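Long-range contacts in endopolygalacturonase (Chondrostereum purpureum, PDB 1KCC), which probably hydrolyses the alpha-1,4 bonds between galacturonate units of polygalacturonate, as an endo-acting member of glycoside hydrolase family 28: residues N151-D156 / C175-D180; Y223-K228 / V241-N246. All blocks are in the same frame, centred on the assembly; numbering follows the deposited sequence.

Contact 1 (N151-D156 / C175-D180); sequences NTDGFD and CIAIND. With GTR (beta-D-galactopyranuronic acid), chain B.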
loop_
_atom_site.group_PDB
_atom_site.type_symbol
_atom_site.label_atom_id
_atom_site.label_comp_id
_atom_site.label_asym_id
_atom_site.label_seq_id
_atom_site.Cartn_x
_atom_site.Cartn_y
_atom_site.Cartn_z
ATOM N N ASN A 151 0.706 -2.833 -11.654
ATOM C CA ASN A 151 -0.326 -2.273 -10.768
ATOM C C ASN A 151 -0.685 -3.262 -9.636
ATOM O O ASN A 151 -1.805 -3.244 -9.124
ATOM C CB ASN A 151 -1.601 -1.848 -11.504
ATOM C CG ASN A 151 -1.316 -0.739 -12.499
ATOM O OD1 ASN A 151 -1.532 -0.924 -13.708
ATOM N ND2 ASN A 151 -0.844 0.418 -12.038
ATOM N N THR A 152 0.325 -4.023 -9.205
ATOM C CA THR A 152 0.130 -5.038 -8.138
ATOM C C THR A 152 0.408 -4.467 -6.746
ATOM O O THR A 152 1.122 -5.062 -5.948
ATOM C CB THR A 152 0.994 -6.259 -8.454
ATOM O OG1 THR A 152 2.291 -5.760 -8.861
ATOM C CG2 THR A 152 0.376 -7.114 -9.565
ATOM N N ASP A 153 -0.251 -3.327 -6.457
ATOM C CA ASP A 153 -0.026 -2.674 -5.167
ATOM C C ASP A 153 -0.251 -3.661 -4.015
ATOM O O ASP A 153 -1.187 -4.439 -4.020
ATOM C CB ASP A 153 -1.056 -1.553 -4.958
ATOM C CG ASP A 153 -1.094 -0.458 -5.988
ATOM O OD1 ASP A 153 -0.661 -0.688 -7.133
ATOM O OD2 ASP A 153 -1.590 0.647 -5.659
ATOM N N GLY A 154 0.593 -3.562 -2.975
ATOM C CA GLY A 154 0.385 -4.420 -1.826
ATOM C C GLY A 154 -0.851 -4.032 -1.031
ATOM O O GLY A 154 -1.801 -4.810 -0.883
ATOM N N PHE A 155 -0.828 -2.784 -0.526
ATOM C CA PHE A 155 -1.884 -2.235 0.293
ATOM C C PHE A 155 -2.262 -0.849 -0.236
ATOM O O PHE A 155 -1.386 0.001 -0.335
ATOM C CB PHE A 155 -1.451 -2.050 1.755
ATOM C CG PHE A 155 -0.938 -3.318 2.380
ATOM C CD1 PHE A 155 -1.842 -4.191 3.030
ATOM C CD2 PHE A 155 0.397 -3.663 2.359
ATOM C CE1 PHE A 155 -1.345 -5.364 3.608
ATOM C CE2 PHE A 155 0.866 -4.824 2.912
ATOM C CZ PHE A 155 -0.004 -5.707 3.546
ATOM N N ASP A 156 -3.539 -0.672 -0.580
ATOM C CA ASP A 156 -4.067 0.651 -0.935
ATOM C C ASP A 156 -4.962 1.103 0.191
ATOM O O ASP A 156 -5.961 0.404 0.521
ATOM C CB ASP A 156 -4.850 0.542 -2.236
ATOM C CG ASP A 156 -3.976 0.252 -3.430
ATOM O OD1 ASP A 156 -2.856 0.870 -3.477
ATOM O OD2 ASP A 156 -4.370 -0.477 -4.335
ATOM N N CYS A 175 4.377 -0.613 -2.698
ATOM C CA CYS A 175 4.225 -1.561 -1.603
ATOM C C CYS A 175 2.974 -1.235 -0.781
ATOM O O CYS A 175 2.164 -2.094 -0.437
ATOM C CB CYS A 175 5.540 -1.512 -0.814
ATOM S SG CYS A 175 5.652 -2.612 0.563
ATOM N N ILE A 176 2.860 0.069 -0.466
ATOM C CA ILE A 176 1.677 0.674 0.109
ATOM C C ILE A 176 1.475 1.977 -0.650
ATOM O O ILE A 176 2.464 2.668 -0.980
ATOM C CB ILE A 176 1.795 0.919 1.609
ATOM C CG1 ILE A 176 0.518 1.569 2.163
ATOM C CG2 ILE A 176 3.068 1.691 1.996
ATOM C CD1 ILE A 176 0.393 1.572 3.684
ATOM N N ALA A 177 0.205 2.294 -0.905
ATOM C CA ALA A 177 -0.181 3.643 -1.360
ATOM C C ALA A 177 -1.237 4.134 -0.379
ATOM O O ALA A 177 -2.322 3.538 -0.253
ATOM C CB ALA A 177 -0.739 3.605 -2.775
ATOM N N ILE A 178 -0.916 5.215 0.331
ATOM C CA ILE A 178 -1.846 5.828 1.285
ATOM C C ILE A 178 -2.515 6.961 0.516
ATOM O O ILE A 178 -1.872 7.983 0.216
ATOM C CB ILE A 178 -1.110 6.353 2.534
ATOM C CG1 ILE A 178 -0.391 5.196 3.226
ATOM C CG2 ILE A 178 -2.111 7.073 3.402
ATOM C CD1 ILE A 178 0.571 5.650 4.331
ATOM N N ASN A 179 -3.802 6.774 0.212
ATOM C CA ASN A 179 -4.514 7.701 -0.651
ATOM C C ASN A 179 -5.424 8.686 0.074
ATOM O O ASN A 179 -5.758 9.724 -0.491
ATOM C CB ASN A 179 -5.324 6.887 -1.662
ATOM C CG ASN A 179 -4.460 6.093 -2.618
ATOM O OD1 ASN A 179 -4.678 4.859 -2.817
ATOM N ND2 ASN A 179 -3.533 6.784 -3.180
ATOM N N ASP A 180 -5.835 8.373 1.316
ATOM C CA ASP A 180 -6.728 9.236 2.079
ATOM C C ASP A 180 -6.715 8.729 3.504
ATOM O O ASP A 180 -6.632 7.502 3.713
ATOM C CB ASP A 180 -8.151 9.164 1.493
ATOM C CG ASP A 180 -9.091 10.233 1.955
ATOM O OD1 ASP A 180 -8.699 11.360 2.229
ATOM O OD2 ASP A 180 -10.332 9.945 1.954
HETATM C C1 GTR B . 3.527 3.063 -13.320
HETATM C C2 GTR B . 2.087 2.599 -13.462
HETATM C C3 GTR B . 1.186 3.639 -13.023
HETATM C C4 GTR B . 1.457 4.066 -11.549
HETATM C C5 GTR B . 2.952 4.436 -11.500
HETATM C C6 GTR B . 3.371 4.763 -10.080
HETATM O O1 GTR B . 4.422 2.069 -13.718
HETATM O O2 GTR B . 1.848 2.253 -14.842
HETATM O O3 GTR B . -0.217 3.143 -13.114
HETATM O O4 GTR B . 1.131 2.989 -10.658
HETATM O O5 GTR B . 3.791 3.350 -11.952
HETATM O O6A GTR B . 4.141 4.033 -9.418
HETATM O O6B GTR B . 2.904 5.820 -9.641
#

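Contact 2 (Y223-K228 / V241-N246); sequences YGVRIK and VTYDAN. With GTR (beta-D-galactopyranuronic acid), chain B.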
loop_
_atom_site.group_PDB
_atom_site.type_symbol
_atom_site.label_atom_id
_atom_site.label_comp_id
_atom_site.label_asym_id
_atom_site.label_seq_id
_atom_site.Cartn_x
_atom_site.Cartn_y
_atom_site.Cartn_z
ATOM N N TYR A 223 11.406 3.351 -6.583
ATOM C CA TYR A 223 11.500 4.528 -5.706
ATOM C C TYR A 223 11.661 4.002 -4.293
ATOM O O TYR A 223 11.223 2.877 -3.973
ATOM C CB TYR A 223 10.258 5.396 -5.757
ATOM C CG TYR A 223 9.794 5.828 -7.142
ATOM C CD1 TYR A 223 10.181 7.025 -7.714
ATOM C CD2 TYR A 223 8.914 4.975 -7.835
ATOM C CE1 TYR A 223 9.717 7.356 -8.951
ATOM C CE2 TYR A 223 8.455 5.361 -9.092
ATOM C CZ TYR A 223 8.897 6.565 -9.651
ATOM O OH TYR A 223 8.387 6.927 -10.880
ATOM N N GLY A 224 12.281 4.808 -3.427
ATOM C CA GLY A 224 12.333 4.433 -1.995
ATOM C C GLY A 224 11.059 4.849 -1.285
ATOM O O GLY A 224 10.230 4.036 -0.924
ATOM N N VAL A 225 10.922 6.199 -1.099
ATOM C CA VAL A 225 9.673 6.753 -0.580
ATOM C C VAL A 225 9.227 7.885 -1.508
ATOM O O VAL A 225 10.052 8.617 -2.074
ATOM C CB VAL A 225 9.785 7.234 0.889
ATOM C CG1 VAL A 225 10.175 6.094 1.798
ATOM C CG2 VAL A 225 10.792 8.401 1.010
ATOM N N ARG A 226 7.907 7.999 -1.642
ATOM C CA ARG A 226 7.311 9.050 -2.439
ATOM C C ARG A 226 6.115 9.676 -1.736
ATOM O O ARG A 226 5.330 8.977 -1.101
ATOM C CB ARG A 226 6.781 8.540 -3.774
ATOM C CG ARG A 226 7.816 8.358 -4.854
ATOM C CD ARG A 226 6.987 8.182 -6.204
ATOM N NE ARG A 226 6.378 6.848 -6.098
ATOM C CZ ARG A 226 5.714 6.333 -7.171
ATOM N NH1 ARG A 226 5.577 7.020 -8.297
ATOM N NH2 ARG A 226 5.162 5.103 -7.054
ATOM N N ILE A 227 5.973 10.972 -1.944
ATOM C CA ILE A 227 4.692 11.668 -1.717
ATOM C C ILE A 227 4.341 12.287 -3.041
ATOM O O ILE A 227 5.076 13.153 -3.538
ATOM C CB ILE A 227 4.753 12.727 -0.591
ATOM C CG1 ILE A 227 5.368 12.092 0.676
ATOM C CG2 ILE A 227 3.355 13.305 -0.372
ATOM C CD1 ILE A 227 5.459 13.121 1.818
ATOM N N LYS A 228 3.256 11.794 -3.667
ATOM C CA LYS A 228 2.870 12.206 -5.008
ATOM C C LYS A 228 1.486 12.784 -4.976
ATOM O O LYS A 228 0.548 12.166 -4.448
ATOM C CB LYS A 228 2.930 10.996 -5.998
ATOM C CG LYS A 228 2.607 9.629 -5.439
ATOM C CD LYS A 228 2.483 8.542 -6.570
ATOM C CE LYS A 228 2.402 7.162 -5.879
ATOM N NZ LYS A 228 2.040 6.107 -6.870
ATOM N N VAL A 241 3.854 13.886 8.288
ATOM C CA VAL A 241 4.412 12.616 7.828
ATOM C C VAL A 241 5.770 12.464 8.489
ATOM O O VAL A 241 6.592 13.380 8.409
ATOM C CB VAL A 241 4.564 12.552 6.321
ATOM C CG1 VAL A 241 5.175 11.210 5.864
ATOM C CG2 VAL A 241 3.223 12.817 5.648
ATOM N N THR A 242 6.000 11.306 9.137
ATOM C CA THR A 242 7.302 11.060 9.774
ATOM C C THR A 242 7.860 9.748 9.222
ATOM O O THR A 242 7.236 8.697 9.356
ATOM C CB THR A 242 7.142 10.930 11.291
ATOM O OG1 THR A 242 6.574 12.117 11.795
ATOM C CG2 THR A 242 8.528 10.728 11.925
ATOM N N TYR A 243 9.051 9.862 8.644
ATOM C CA TYR A 243 9.844 8.716 8.227
ATOM C C TYR A 243 10.900 8.472 9.296
ATOM O O TYR A 243 11.664 9.396 9.629
ATOM C CB TYR A 243 10.538 8.987 6.886
ATOM C CG TYR A 243 9.594 9.232 5.744
ATOM C CD1 TYR A 243 9.035 8.174 5.068
ATOM C CD2 TYR A 243 9.281 10.520 5.343
ATOM C CE1 TYR A 243 8.151 8.365 4.007
ATOM C CE2 TYR A 243 8.403 10.758 4.285
ATOM C CZ TYR A 243 7.857 9.675 3.624
ATOM O OH TYR A 243 6.981 9.933 2.583
ATOM N N ASP A 244 10.973 7.230 9.811
ATOM C CA ASP A 244 11.799 6.916 10.972
ATOM C C ASP A 244 12.374 5.537 10.757
ATOM O O ASP A 244 11.605 4.580 10.559
ATOM C CB ASP A 244 10.875 7.016 12.199
ATOM C CG ASP A 244 11.507 6.772 13.533
ATOM O OD1 ASP A 244 12.519 6.008 13.619
ATOM O OD2 ASP A 244 10.991 7.443 14.484
ATOM N N ALA A 245 13.682 5.383 10.752
ATOM C CA ALA A 245 14.299 4.041 10.865
ATOM C C ALA A 245 14.041 3.149 9.636
ATOM O O ALA A 245 13.939 1.922 9.812
ATOM C CB ALA A 245 13.842 3.360 12.163
ATOM N N ASN A 246 14.000 3.713 8.422
ATOM C CA ASN A 246 13.807 2.896 7.225
ATOM C C ASN A 246 15.150 2.626 6.554
ATOM O O ASN A 246 16.015 3.496 6.483
ATOM C CB ASN A 246 12.867 3.592 6.236
ATOM C CG ASN A 246 11.530 3.877 6.892
ATOM O OD1 ASN A 246 10.727 2.945 7.140
ATOM N ND2 ASN A 246 11.282 5.148 7.227
HETATM C C1 GTR B . 3.527 3.063 -13.320
HETATM C C2 GTR B . 2.087 2.599 -13.462
HETATM C C3 GTR B . 1.186 3.639 -13.023
HETATM C C4 GTR B . 1.457 4.066 -11.549
HETATM C C5 GTR B . 2.952 4.436 -11.500
HETATM C C6 GTR B . 3.371 4.763 -10.080
HETATM O O1 GTR B . 4.422 2.069 -13.718
HETATM O O2 GTR B . 1.848 2.253 -14.842
HETATM O O3 GTR B . -0.217 3.143 -13.114
HETATM O O4 GTR B . 1.131 2.989 -10.658
HETATM O O5 GTR B . 3.791 3.350 -11.952
HETATM O O6A GTR B . 4.141 4.033 -9.418
HETATM O O6B GTR B . 2.904 5.820 -9.641
HETATM O O HOH W 1 5.779 7.809 1.385
#

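Contact 1 (N151-D156 / C175-D180)
Phe155 pairs with Ile176 across two parallel strands, and Asp156 pairs with Ala177 one residue further on. This is the coil-to-coil stacking of the right-handed parallel beta-helix, the fold of family 28. Two backbone hydrogen bonds join the strands, and both involve Phe155. Its N donates to Cys175 O at 3.1 Å, and the bond is bent, with 142° at the hydrogen. Ala177 N donates to Phe155 O at 2.8 Å, and this bond is straighter, at 162°. Weaker CA-H...O contacts lie beside them. Ile176 CA is 3.2 Å from Phe155 O, and Asp156 CA is 3.4 Å from Ala177 O.

The apolar contact is on the face that carries Phe155 and Ile176. CG1 of Ile176 is anti to the backbone N (chi1 180°), which lays it alongside Phe155, with CG1 4.1 Å from Phe155 CB. The phenyl ring turns an edge to the strand, and Cys175 O lies near the ring plane there.

Asp156 and Ala177 lie on the other face, where Asp156 OD1 rests 3.5 Å from Ala177 CB. At the start of segment 151-156, in the loop before the strand, Asn151 reaches the bound galacturonate. Its ND2 donates to O3 of the sugar at 3.0 Å, while its OD1 accepts a hydrogen bond from Thr90 N. Asp153, in the same loop, lies close to Asp173, another residue that binds the sugar.

Strands 155-158 and 176-179 are neighbours in one parallel sheet. On the interior side, Phe155 packs on Cys167 and Val169 of strand 162-170, and Ile176 packs on Ile164 of that strand and on Phe186 of strand 184-187. Cys175 is tied to Cys191 by a disulfide.

Contact 2 (Y223-K228 / V241-N246)
Val225 lies over one face of the Tyr243 ring, with CG2 on that face. At the ring edge, in its plane, sits a water. Phe280 of strand 275-280 also stacks with this ring. The second flat group is the Arg226 guanidinium. It lies between Lys228 CE on one face and Tyr223 CE2 on the opposite one, and the sugar carboxylate meets its edge. Arg226 CD in turn sits over one face of the Tyr223 ring.

The contact fills the interior of the right-handed parallel beta-helix, where two walls face each other across the core. Strands 226-228 and 241-244 run nearly antiparallel, at 162°, with axes 11.0 Å apart. They are joined by side chains, not by backbone bonding.

Val225 CB comes closest to the ring, 3.7 Å from Tyr243 CE1. Ile227 has CG1 anti to its carbonyl carbon (chi1 -51°), which sets CG1 against the phenol oxygen, 3.3 Å from Tyr243 OH. Its CD1 is 4.4 Å from Val241 CG2. A phenylalanine here in place of Tyr243 would probably leave the water without its hydroxyl donor and break the link to Arg226 O.

The outer side of segment 223-228 faces the sugar. NH2 of Arg226 donates to the sugar O6A at 2.8 Å, nearly straight at 167°, while Lys228 NZ hydrogen-bonds to O6B of the sugar at 2.9 Å. Asp174 forms salt bridges to both basic residues.

Back in the core, the water accepts from Tyr243 OH at 2.7 Å and donates to Arg226 O at 2.8 Å.

Both segments of contact 1 precede those of contact 2 in the chain. Their centres are about 14 Å apart, their nearest atoms about 6 Å, and they do not touch. The two share one parallel sheet of the beta-helix: strands 155-158 and 176-179 are adjacent in it, and strand 226-230 follows after strand 197-202. Contact 1 runs along this sheet from one coil to the next, whereas contact 2 crosses the core to strand 237-244 on another wall. The bound galacturonate joins them on the outside. Segment 151-156 meets a ring hydroxyl oxygen and segment 223-228 the carboxylate, so coils three strands apart in the sheet contribute to one binding site.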